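Local coordinates for dihydrofolate reductase (Moritella profunda, PDB 3IA4) that catalyses the NADPH-dependent reduction of 7,8-dihydrofolate to 5,6,7,8-tetrahydrofolate, the step that supplies the active folate cofactor, at the NDP/MTX site. Numbering follows the deposited sequence.

The NDP/MTX site. Residues 6-8, 15, 21, 28-29, 32, 44-47, 51, 53, 55, 63-65, 96, 98-99, 102, 104, 125. With NDP (NADPH dihydro-nicotinamide-adenine-dinucleotide phosphate), chain B; MTX (methotrexate), chain C.
Methotrexate, the antifolate inhibitor, and the cofactor NADPH share one cleft of the dihydrofolate reductase fold, pteridine beside nicotinamide. Glu28, the acidic residue of the family's active site, reaches the pteridine from helix 26-36 through a chain bent at chi2 (-82°). Its OE2 takes the 2-amino group NA2 on the syn lone pair at 2.7 Å, nearly straight (176° at H), while OE1 lies 2.7 Å from ring nitrogen N1; this pairing would probably favour a protonated N1. The 4-amino group NA4 gives a hydrogen bond to Ile6 O from above the carbonyl plane, and Tyr102 OH donates to the same oxygen on an in-plane lone pair.

Phe32 spans the pteridine and the benzoyl ring. With CG anti to the backbone N (chi1 165°), CB sits 3.8 Å from MTX N1 and CG nears C8A. CD1 comes over the pteridine face, 3.4 Å from MTX C4, the phenyl tilted against it, and CE1 continues towards NA4. CD2 and CE2 meet alpha-carboxylate oxygen O1 and benzoyl carbon C16; Leu55 CD1 and Ile96 CB lie in the ring plane at its edge and probably limit its rotation. An alanine here would probably loosen both pteridine and benzoyl group by removing this shared packing surface.

Met21 SD and the nicotinamide cover the opposite pteridine face; Leu29 CD2 comes obliquely at C7/N8 on the Phe32 side. Arg53 NH2 donates in its guanidinium plane to the benzoyl oxygen O. Backbone fixes the carboxamide: Ala8 N donates to O7N, N7N to Ala8 O and Ile15 O. Arg45 NH1 bonds and salt-bridges 2'-phosphate O1X in its guanidinium plane, probably favouring NADPH. MTX C6, the hydride-accepting position in dihydrofolate, lies 4.1 Å from NDP C4N; the site thus joins folate and cofactor for hydride transfer, and methotrexate fills the folate pocket with its pteridine turned over relative to the substrate's.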
ATOM      1  N   ILE A   6       0.955  -2.322   2.731  1.00  9.99           N
ATOM      2  CA  ILE A   6       0.162  -1.261   3.410  1.00  9.38           C
ATOM      3  C   ILE A   6      -0.927  -0.875   2.433  1.00  9.11           C
ATOM      4  O   ILE A   6      -0.653  -0.645   1.255  1.00  8.87           O
ATOM      5  CB  ILE A   6       1.004  -0.029   3.848  1.00  8.86           C
ATOM      6  CG1 ILE A   6       0.047   0.998   4.471  1.00  9.85           C
ATOM      7  CG2 ILE A   6       1.759   0.569   2.641  1.00  8.61           C
ATOM      8  CD1 ILE A   6       0.784   2.148   5.307  1.00 11.18           C
ATOM      9  N   ALA A   7      -2.174  -0.816   2.919  1.00  7.73           N
ATOM     10  CA  ALA A   7      -3.311  -0.460   2.059  1.00  7.92           C
ATOM     11  C   ALA A   7      -4.435   0.111   2.876  1.00  6.71           C
ATOM     12  O   ALA A   7      -4.534  -0.206   4.074  1.00  9.64           O
ATOM     13  CB  ALA A   7      -3.851  -1.776   1.383  1.00  9.40           C
ATOM     14  N   ALA A   8      -5.305   0.897   2.230  1.00  9.26           N
ATOM     15  CA  ALA A   8      -6.516   1.386   2.905  1.00  9.68           C
ATOM     16  C   ALA A   8      -7.732   0.732   2.191  1.00  8.83           C
ATOM     17  O   ALA A   8      -7.886   0.854   0.975  1.00  8.58           O
ATOM     18  CB  ALA A   8      -6.616   2.902   2.773  1.00 10.22           C
ATOM     19  N   ILE A  15     -10.391  -0.934  -2.872  1.00  8.95           N
ATOM     20  CA  ILE A  15      -9.233  -0.049  -2.709  1.00  9.14           C
ATOM     21  C   ILE A  15      -9.150   1.012  -3.792  1.00  9.72           C
ATOM     22  O   ILE A  15      -8.420   1.980  -3.614  1.00 11.66           O
ATOM     23  CB  ILE A  15      -7.879  -0.801  -2.670  1.00  7.96           C
ATOM     24  CG1 ILE A  15      -7.658  -1.592  -3.956  1.00 11.31           C
ATOM     25  CG2 ILE A  15      -7.817  -1.658  -1.431  1.00  9.08           C
ATOM     26  CD1 ILE A  15      -6.228  -2.233  -3.982  1.00 12.93           C
ATOM     27  N   MET A  21      -8.536   6.727  -5.527  1.00 13.12           N
ATOM     28  CA  MET A  21      -9.228   6.098  -4.411  1.00 14.96           C
ATOM     29  C   MET A  21     -10.538   6.807  -4.242  1.00 15.69           C
ATOM     30  O   MET A  21     -10.549   8.044  -4.304  1.00 20.46           O
ATOM     31  CB  MET A  21      -8.364   6.117  -3.163  1.00 18.08           C
ATOM     32  CG  MET A  21      -7.071   5.263  -3.378  1.00 24.45           C
ATOM     33  SD  MET A  21      -5.719   5.694  -2.281  1.00 31.66           S
ATOM     34  CE  MET A  21      -6.532   5.872  -0.744  1.00 22.26           C
ATOM     35  N   GLU A  28      -5.869  10.208   6.265  1.00 13.89           N
ATOM     36  CA  GLU A  28      -5.386   8.854   6.027  1.00 15.74           C
ATOM     37  C   GLU A  28      -4.044   8.905   5.299  1.00 15.97           C
ATOM     38  O   GLU A  28      -3.214   8.019   5.484  1.00 16.54           O
ATOM     39  CB  GLU A  28      -6.375   8.057   5.205  1.00 15.74           C
ATOM     40  CG  GLU A  28      -6.352   6.582   5.559  1.00 14.62           C
ATOM     41  CD  GLU A  28      -5.230   5.782   4.885  1.00 16.98           C
ATOM     42  OE1 GLU A  28      -4.957   6.059   3.704  1.00 16.76           O
ATOM     43  OE2 GLU A  28      -4.643   4.878   5.542  1.00 14.15           O
ATOM     44  N   LEU A  29      -3.813   9.921   4.481  1.00 16.43           N
ATOM     45  CA  LEU A  29      -2.501   9.998   3.787  1.00 18.25           C
ATOM     46  C   LEU A  29      -1.399  10.293   4.763  1.00 17.84           C
ATOM     47  O   LEU A  29      -0.217   9.955   4.502  1.00 15.48           O
ATOM     48  CB  LEU A  29      -2.446  11.095   2.700  1.00 18.60           C
ATOM     49  CG  LEU A  29      -3.385  10.897   1.526  1.00 23.21           C
ATOM     50  CD1 LEU A  29      -3.295  12.095   0.518  1.00 28.33           C
ATOM     51  CD2 LEU A  29      -3.087   9.571   0.825  1.00 24.59           C
ATOM     52  N   PHE A  32      -0.503   7.024   6.149  1.00 14.03           N
ATOM     53  CA  PHE A  32       0.356   6.335   5.188  1.00 12.96           C
ATOM     54  C   PHE A  32       1.800   6.890   5.278  1.00 13.93           C
ATOM     55  O   PHE A  32       2.822   6.163   5.274  1.00 12.35           O
ATOM     56  CB  PHE A  32      -0.236   6.521   3.778  1.00 12.92           C
ATOM     57  CG  PHE A  32       0.693   6.174   2.665  1.00 10.08           C
ATOM     58  CD1 PHE A  32       0.841   4.837   2.242  1.00 11.47           C
ATOM     59  CD2 PHE A  32       1.446   7.155   2.029  1.00 12.57           C
ATOM     60  CE1 PHE A  32       1.688   4.514   1.226  1.00 11.46           C
ATOM     61  CE2 PHE A  32       2.334   6.827   1.036  1.00 13.93           C
ATOM     62  CZ  PHE A  32       2.432   5.516   0.581  1.00 12.98           C
ATOM     63  N   GLY A  44       3.194  -0.817  -8.161  1.00  9.37           N
ATOM     64  CA  GLY A  44       2.985  -1.064  -9.604  1.00 10.15           C
ATOM     65  C   GLY A  44       2.949   0.248 -10.343  1.00 11.17           C
ATOM     66  O   GLY A  44       2.753   1.333  -9.770  1.00 12.12           O
ATOM     67  N   ARG A  45       3.100   0.150 -11.652  1.00 10.77           N
ATOM     68  CA  ARG A  45       3.070   1.335 -12.479  1.00 11.42           C
ATOM     69  C   ARG A  45       1.790   2.182 -12.391  1.00 10.90           C
ATOM     70  O   ARG A  45       1.886   3.406 -12.359  1.00 13.25           O
ATOM     71  CB  ARG A  45       3.339   0.908 -13.918  1.00 14.00           C
ATOM     72  CG  ARG A  45       3.354   2.111 -14.825  1.00 19.53           C
ATOM     73  CD  ARG A  45       3.155   1.591 -16.222  1.00 25.43           C
ATOM     74  NE  ARG A  45       3.088   2.642 -17.232  1.00 28.89           N
ATOM     75  CZ  ARG A  45       3.477   2.451 -18.499  1.00 28.76           C
ATOM     76  NH1 ARG A  45       3.999   1.262 -18.872  1.00 21.72           N
ATOM     77  NH2 ARG A  45       3.384   3.460 -19.377  1.00 29.42           N
ATOM     78  N   ASN A  46       0.597   1.564 -12.299  1.00 12.91           N
ATOM     79  CA  ASN A  46      -0.606   2.360 -12.232  1.00 12.98           C
ATOM     80  C   ASN A  46      -0.642   3.189 -10.943  1.00 12.10           C
ATOM     81  O   ASN A  46      -1.077   4.337 -10.945  1.00 13.86           O
ATOM     82  CB  ASN A  46      -1.879   1.502 -12.285  1.00 13.42           C
ATOM     83  CG  ASN A  46      -2.037   0.803 -13.608  1.00 17.91           C
ATOM     84  OD1 ASN A  46      -1.470   1.243 -14.607  1.00 21.27           O
ATOM     85  ND2 ASN A  46      -2.847  -0.258 -13.642  1.00 17.11           N
ATOM     86  N   THR A  47      -0.226   2.561  -9.841  1.00 10.83           N
ATOM     87  CA  THR A  47      -0.186   3.265  -8.554  1.00 12.27           C
ATOM     88  C   THR A  47       0.763   4.454  -8.624  1.00 14.23           C
ATOM     89  O   THR A  47       0.447   5.567  -8.169  1.00 12.34           O
ATOM     90  CB  THR A  47       0.178   2.291  -7.403  1.00 13.12           C
ATOM     91  OG1 THR A  47      -0.966   1.421  -7.233  1.00 13.08           O
ATOM     92  CG2 THR A  47       0.359   3.061  -6.104  1.00 13.29           C
ATOM     93  N   ILE A  51      -0.290   8.383  -7.892  1.00 15.44           N
ATOM     94  CA  ILE A  51       0.358   9.288  -6.933  1.00 17.99           C
ATOM     95  C   ILE A  51       0.871  10.555  -7.633  1.00 20.26           C
ATOM     96  O   ILE A  51       0.761  11.685  -7.092  1.00 21.98           O
ATOM     97  CB  ILE A  51       1.538   8.574  -6.238  1.00 14.67           C
ATOM     98  CG1 ILE A  51       1.002   7.413  -5.438  1.00 14.61           C
ATOM     99  CG2 ILE A  51       2.272   9.559  -5.276  1.00 14.73           C
ATOM    100  CD1 ILE A  51       2.082   6.416  -4.891  1.00 16.48           C
ATOM    101  N   ARG A  53       3.949  11.684  -8.458  1.00 18.02           N
ATOM    102  CA  ARG A  53       5.304  12.167  -8.222  1.00 21.31           C
ATOM    103  C   ARG A  53       6.027  11.097  -7.429  1.00 17.23           C
ATOM    104  O   ARG A  53       5.390  10.263  -6.781  1.00 17.43           O
ATOM    105  CB  ARG A  53       5.253  13.426  -7.373  1.00 19.23           C
ATOM    106  CG  ARG A  53       4.440  13.236  -6.042  1.00 22.89           C
ATOM    107  CD  ARG A  53       4.792  14.292  -4.985  1.00 26.14           C
ATOM    108  NE  ARG A  53       3.914  14.160  -3.811  1.00 26.11           N
ATOM    109  CZ  ARG A  53       4.151  14.714  -2.630  1.00 24.91           C
ATOM    110  NH1 ARG A  53       5.231  15.475  -2.433  1.00 27.48           N
ATOM    111  NH2 ARG A  53       3.282  14.531  -1.644  1.00 26.57           N
ATOM    112  N   LEU A  55       7.582  10.081  -3.988  1.00 15.15           N
ATOM    113  CA  LEU A  55       7.372  10.528  -2.625  1.00 14.76           C
ATOM    114  C   LEU A  55       8.717  10.787  -1.907  1.00 15.69           C
ATOM    115  O   LEU A  55       9.644   9.934  -1.890  1.00 16.61           O
ATOM    116  CB  LEU A  55       6.556   9.494  -1.845  1.00 13.08           C
ATOM    117  CG  LEU A  55       5.110   9.400  -2.391  1.00 15.16           C
ATOM    118  CD1 LEU A  55       4.364   8.243  -1.691  1.00 15.65           C
ATOM    119  CD2 LEU A  55       4.413  10.731  -2.153  1.00 18.68           C
ATOM    120  N   LEU A  63       7.295  -1.020 -10.403  1.00 11.88           N
ATOM    121  CA  LEU A  63       7.327  -2.178 -11.288  1.00 12.64           C
ATOM    122  C   LEU A  63       6.757  -1.892 -12.672  1.00 13.98           C
ATOM    123  O   LEU A  63       5.590  -1.470 -12.816  1.00 13.04           O
ATOM    124  CB  LEU A  63       6.509  -3.315 -10.621  1.00 10.94           C
ATOM    125  CG  LEU A  63       7.367  -3.923  -9.502  1.00 16.77           C
ATOM    126  CD1 LEU A  63       6.549  -4.341  -8.303  1.00 21.23           C
ATOM    127  CD2 LEU A  63       8.134  -5.115 -10.082  1.00 16.99           C
ATOM    128  N   SER A  64       7.547  -2.116 -13.716  1.00 12.29           N
ATOM    129  CA  SER A  64       6.962  -2.118 -15.046  1.00 12.84           C
ATOM    130  C   SER A  64       7.762  -3.018 -15.988  1.00 19.04           C
ATOM    131  O   SER A  64       8.978  -3.106 -15.838  1.00 14.39           O
ATOM    132  CB  SER A  64       6.961  -0.702 -15.628  1.00 16.70           C
ATOM    133  OG  SER A  64       6.621  -0.709 -17.021  1.00 16.24           O
ATOM    134  N   ARG A  65       7.100  -3.654 -16.963  1.00 14.22           N
ATOM    135  CA  ARG A  65       7.819  -4.408 -17.995  1.00 15.36           C
ATOM    136  C   ARG A  65       8.049  -3.561 -19.234  1.00 19.82           C
ATOM    137  O   ARG A  65       8.567  -4.056 -20.216  1.00 22.18           O
ATOM    138  CB  ARG A  65       7.108  -5.722 -18.360  1.00 17.42           C
ATOM    139  CG  ARG A  65       7.000  -6.651 -17.167  1.00 17.08           C
ATOM    140  CD  ARG A  65       6.348  -7.984 -17.515  1.00 22.53           C
ATOM    141  NE  ARG A  65       5.569  -8.386 -16.370  1.00 32.84           N
ATOM    142  CZ  ARG A  65       4.991  -9.565 -16.224  1.00 31.17           C
ATOM    143  NH1 ARG A  65       5.131 -10.462 -17.171  1.00 32.37           N
ATOM    144  NH2 ARG A  65       4.321  -9.856 -15.094  1.00 34.04           N
ATOM    145  N   ILE A  96       3.117  -0.898  -1.540  1.00  8.04           N
ATOM    146  CA  ILE A  96       2.100   0.148  -1.322  1.00 10.61           C
ATOM    147  C   ILE A  96       0.992   0.065  -2.348  1.00 10.03           C
ATOM    148  O   ILE A  96       0.146   0.960  -2.446  1.00 10.71           O
ATOM    149  CB  ILE A  96       2.653   1.588  -1.306  1.00  9.00           C
ATOM    150  CG1 ILE A  96       3.249   2.023  -2.676  1.00 10.74           C
ATOM    151  CG2 ILE A  96       3.738   1.679  -0.217  1.00  8.58           C
ATOM    152  CD1 ILE A  96       3.252   3.509  -2.840  1.00 10.44           C
ATOM    153  N   GLY A  98      -0.484  -1.612  -6.504  1.00 12.13           N
ATOM    154  CA  GLY A  98      -1.932  -1.642  -6.288  1.00 10.12           C
ATOM    155  C   GLY A  98      -2.369  -3.096  -6.224  1.00 10.40           C
ATOM    156  O   GLY A  98      -1.634  -3.952  -5.745  1.00 10.37           O
ATOM    157  N   ALA A  99      -3.587  -3.379  -6.712  1.00  9.53           N
ATOM    158  CA  ALA A  99      -4.112  -4.765  -6.526  1.00 10.46           C
ATOM    159  C   ALA A  99      -3.171  -5.822  -7.107  1.00 10.26           C
ATOM    160  O   ALA A  99      -2.944  -6.909  -6.494  1.00 11.58           O
ATOM    161  CB  ALA A  99      -5.462  -4.881  -7.214  1.00 12.41           C
ATOM    162  N   TYR A 102      -0.231  -6.358  -4.733  1.00  8.99           N
ATOM    163  CA  TYR A 102      -0.733  -7.016  -3.495  1.00  8.54           C
ATOM    164  C   TYR A 102      -1.031  -8.523  -3.725  1.00  8.70           C
ATOM    165  O   TYR A 102      -0.728  -9.364  -2.884  1.00 10.01           O
ATOM    166  CB  TYR A 102      -2.043  -6.374  -2.980  1.00 10.43           C
ATOM    167  CG  TYR A 102      -1.929  -4.943  -2.485  1.00  9.55           C
ATOM    168  CD1 TYR A 102      -0.892  -4.522  -1.687  1.00  9.66           C
ATOM    169  CD2 TYR A 102      -2.929  -4.044  -2.831  1.00  8.76           C
ATOM    170  CE1 TYR A 102      -0.830  -3.236  -1.209  1.00  7.43           C
ATOM    171  CE2 TYR A 102      -2.910  -2.717  -2.362  1.00  8.87           C
ATOM    172  CZ  TYR A 102      -1.874  -2.341  -1.543  1.00  8.77           C
ATOM    173  OH  TYR A 102      -1.901  -1.032  -1.155  1.00 10.29           O
ATOM    174  N   GLN A 104       0.302 -10.469  -6.000  1.00 11.92           N
ATOM    175  CA  GLN A 104       1.521 -11.261  -6.189  1.00 11.17           C
ATOM    176  C   GLN A 104       2.378 -11.425  -4.935  1.00 15.53           C
ATOM    177  O   GLN A 104       3.115 -12.398  -4.867  1.00 16.12           O
ATOM    178  CB  GLN A 104       2.376 -10.652  -7.258  1.00 11.63           C
ATOM    179  CG  GLN A 104       1.689 -10.633  -8.621  1.00 15.44           C
ATOM    180  CD  GLN A 104       2.470  -9.784  -9.599  1.00 16.64           C
ATOM    181  OE1 GLN A 104       3.463 -10.219 -10.158  1.00 19.69           O
ATOM    182  NE2 GLN A 104       1.987  -8.601  -9.854  1.00 17.69           N
ATOM    183  N   THR A 125     -11.033  -2.169  -8.201  1.00  9.90           N
ATOM    184  CA  THR A 125      -9.834  -2.864  -7.704  1.00  7.54           C
ATOM    185  C   THR A 125     -10.066  -3.203  -6.233  1.00  7.43           C
ATOM    186  O   THR A 125     -10.668  -2.420  -5.473  1.00  9.14           O
ATOM    187  CB  THR A 125      -8.543  -2.029  -7.817  1.00 14.30           C
ATOM    188  OG1 THR A 125      -8.817  -0.710  -7.445  1.00 17.69           O
ATOM    189  CG2 THR A 125      -8.113  -1.985  -9.304  1.00 17.12           C
TER
HETATM  190  PA  NDP B 163      -0.809  -1.536 -10.038  1.00 11.71           P
HETATM  191  O1A NDP B 163      -0.619  -2.823  -9.279  1.00 12.52           O
HETATM  192  O2A NDP B 163      -0.574  -0.207  -9.391  1.00 12.37           O
HETATM  193  O5B NDP B 163       0.040  -1.519 -11.436  1.00 11.41           O
HETATM  194  C5B NDP B 163       0.002  -2.691 -12.278  1.00 11.27           C
HETATM  195  C4B NDP B 163       1.064  -2.461 -13.346  1.00 13.33           C
HETATM  196  O4B NDP B 163       2.324  -2.785 -12.740  1.00 14.51           O
HETATM  197  C3B NDP B 163       0.969  -3.528 -14.464  1.00 14.88           C
HETATM  198  O3B NDP B 163       0.005  -3.133 -15.435  1.00 15.25           O
HETATM  199  C2B NDP B 163       2.393  -3.627 -14.986  1.00 16.38           C
HETATM  200  O2B NDP B 163       2.796  -2.418 -15.636  1.00 15.77           O
HETATM  201  C1B NDP B 163       3.126  -3.580 -13.661  1.00 13.11           C
HETATM  202  N9A NDP B 163       3.399  -4.912 -13.081  1.00 12.61           N
HETATM  203  C8A NDP B 163       2.557  -5.618 -12.310  1.00 16.73           C
HETATM  204  N7A NDP B 163       3.143  -6.748 -11.863  1.00 17.11           N
HETATM  205  C5A NDP B 163       4.414  -6.750 -12.354  1.00 15.82           C
HETATM  206  C6A NDP B 163       5.603  -7.608 -12.255  1.00 21.11           C
HETATM  207  N6A NDP B 163       5.603  -8.794 -11.564  1.00 17.89           N
HETATM  208  N1A NDP B 163       6.715  -7.160 -12.933  1.00 17.29           N
HETATM  209  C2A NDP B 163       6.803  -6.020 -13.610  1.00 14.90           C
HETATM  210  N3A NDP B 163       5.758  -5.206 -13.731  1.00 18.10           N
HETATM  211  C4A NDP B 163       4.569  -5.530 -13.123  1.00 15.18           C
HETATM  212  O3  NDP B 163      -2.272  -1.498 -10.730  1.00 11.59           O
HETATM  213  PN  NDP B 163      -3.786  -1.821 -10.293  1.00 12.43           P
HETATM  214  O1N NDP B 163      -3.870  -3.246  -9.887  1.00 14.03           O
HETATM  215  O2N NDP B 163      -4.677  -1.318 -11.370  1.00 14.24           O
HETATM  216  O5D NDP B 163      -3.966  -0.998  -8.951  1.00 12.63           O
HETATM  217  C5D NDP B 163      -4.143   0.409  -9.037  1.00 12.17           C
HETATM  218  C4D NDP B 163      -5.392   0.812  -8.261  1.00 12.08           C
HETATM  219  O4D NDP B 163      -5.159   0.639  -6.814  1.00 12.16           O
HETATM  220  C3D NDP B 163      -5.795   2.284  -8.437  1.00 13.06           C
HETATM  221  O3D NDP B 163      -7.232   2.374  -8.427  1.00 15.61           O
HETATM  222  C2D NDP B 163      -5.270   2.968  -7.174  1.00 10.49           C
HETATM  223  O2D NDP B 163      -5.984   4.176  -6.813  1.00 14.26           O
HETATM  224  C1D NDP B 163      -5.508   1.878  -6.165  1.00 12.10           C
HETATM  225  N1N NDP B 163      -4.667   1.926  -4.974  1.00 13.82           N
HETATM  226  C2N NDP B 163      -5.274   1.928  -3.786  1.00 12.02           C
HETATM  227  C3N NDP B 163      -4.525   1.856  -2.639  1.00 10.14           C
HETATM  228  C7N NDP B 163      -5.243   1.877  -1.325  1.00 10.00           C
HETATM  229  O7N NDP B 163      -4.597   1.667  -0.320  1.00 10.91           O
HETATM  230  N7N NDP B 163      -6.572   1.998  -1.244  1.00 10.06           N
HETATM  231  C4N NDP B 163      -3.006   1.804  -2.596  1.00 12.05           C
HETATM  232  C5N NDP B 163      -2.507   1.737  -3.959  1.00  8.88           C
HETATM  233  C6N NDP B 163      -3.320   1.847  -5.062  1.00 14.82           C
HETATM  234  P2B NDP B 163       3.363  -2.445 -17.158  1.00 15.16           P
HETATM  235  O1X NDP B 163       3.957  -1.112 -17.291  1.00 16.31           O
HETATM  236  O2X NDP B 163       4.254  -3.640 -17.188  1.00 14.37           O
HETATM  237  O3X NDP B 163       2.161  -2.740 -18.013  1.00 19.52           O
HETATM  238  N1  MTX C 164      -3.195   4.591   2.303  1.00 10.81           N
HETATM  239  C2  MTX C 164      -2.751   3.435   2.840  1.00  8.12           C
HETATM  240  NA2 MTX C 164      -3.119   3.161   4.106  1.00  9.73           N
HETATM  241  N3  MTX C 164      -1.951   2.590   2.124  1.00  8.82           N
HETATM  242  C4  MTX C 164      -1.565   2.897   0.848  1.00  8.50           C
HETATM  243  NA4 MTX C 164      -0.827   2.035   0.191  1.00  8.39           N
HETATM  244  C4A MTX C 164      -1.978   4.076   0.311  1.00 11.14           C
HETATM  245  N5  MTX C 164      -1.558   4.419  -0.954  1.00 12.63           N
HETATM  246  C6  MTX C 164      -1.990   5.603  -1.493  1.00 16.12           C
HETATM  247  C7  MTX C 164      -2.805   6.497  -0.801  1.00 16.40           C
HETATM  248  N8  MTX C 164      -3.205   6.157   0.499  1.00 16.22           N
HETATM  249  C8A MTX C 164      -2.786   4.941   1.027  1.00 12.62           C
HETATM  250  C9  MTX C 164      -1.526   5.920  -2.910  1.00 18.05           C
HETATM  251  N10 MTX C 164      -1.782   7.304  -3.308  1.00 17.16           N
HETATM  252  CM  MTX C 164      -2.768   7.508  -4.397  1.00 23.53           C
HETATM  253  C11 MTX C 164       0.263  10.544  -1.575  1.00 17.48           C
HETATM  254  C12 MTX C 164      -0.700  10.769  -2.549  1.00 20.13           C
HETATM  255  C13 MTX C 164      -1.366   9.711  -3.134  1.00 20.34           C
HETATM  256  C14 MTX C 164      -1.090   8.409  -2.717  1.00 19.97           C
HETATM  257  C15 MTX C 164      -0.136   8.217  -1.720  1.00 18.40           C
HETATM  258  C16 MTX C 164       0.602   9.244  -1.197  1.00 20.82           C
HETATM  259  C   MTX C 164       0.961  11.630  -0.876  1.00 24.75           C
HETATM  260  O   MTX C 164       1.135  12.873  -1.463  1.00 24.98           O
HETATM  261  N   MTX C 164       1.365  11.357   0.363  1.00 21.90           N
HETATM  262  CA  MTX C 164       2.189  12.227   1.153  1.00 23.72           C
HETATM  263  CT  MTX C 164       3.368  11.445   1.687  1.00 21.41           C
HETATM  264  O1  MTX C 164       3.239  10.202   1.901  1.00 19.03           O
HETATM  265  O2  MTX C 164       4.440  12.048   1.941  1.00 21.97           O
HETATM  266  CB  MTX C 164       1.436  12.794   2.364  1.00 24.85           C
HETATM  267  CG  MTX C 164       0.246  13.650   1.933  1.00 27.56           C
HETATM  268  CD  MTX C 164       0.627  14.953   1.222  1.00 34.36           C
HETATM  269  OE1 MTX C 164      -0.261  15.772   0.843  1.00 40.21           O
HETATM  270  OE2 MTX C 164       1.819  15.247   0.994  1.00 35.22           O
HETATM  271  O   HOH W   1       1.095  13.132  -4.215  1.00 27.34           O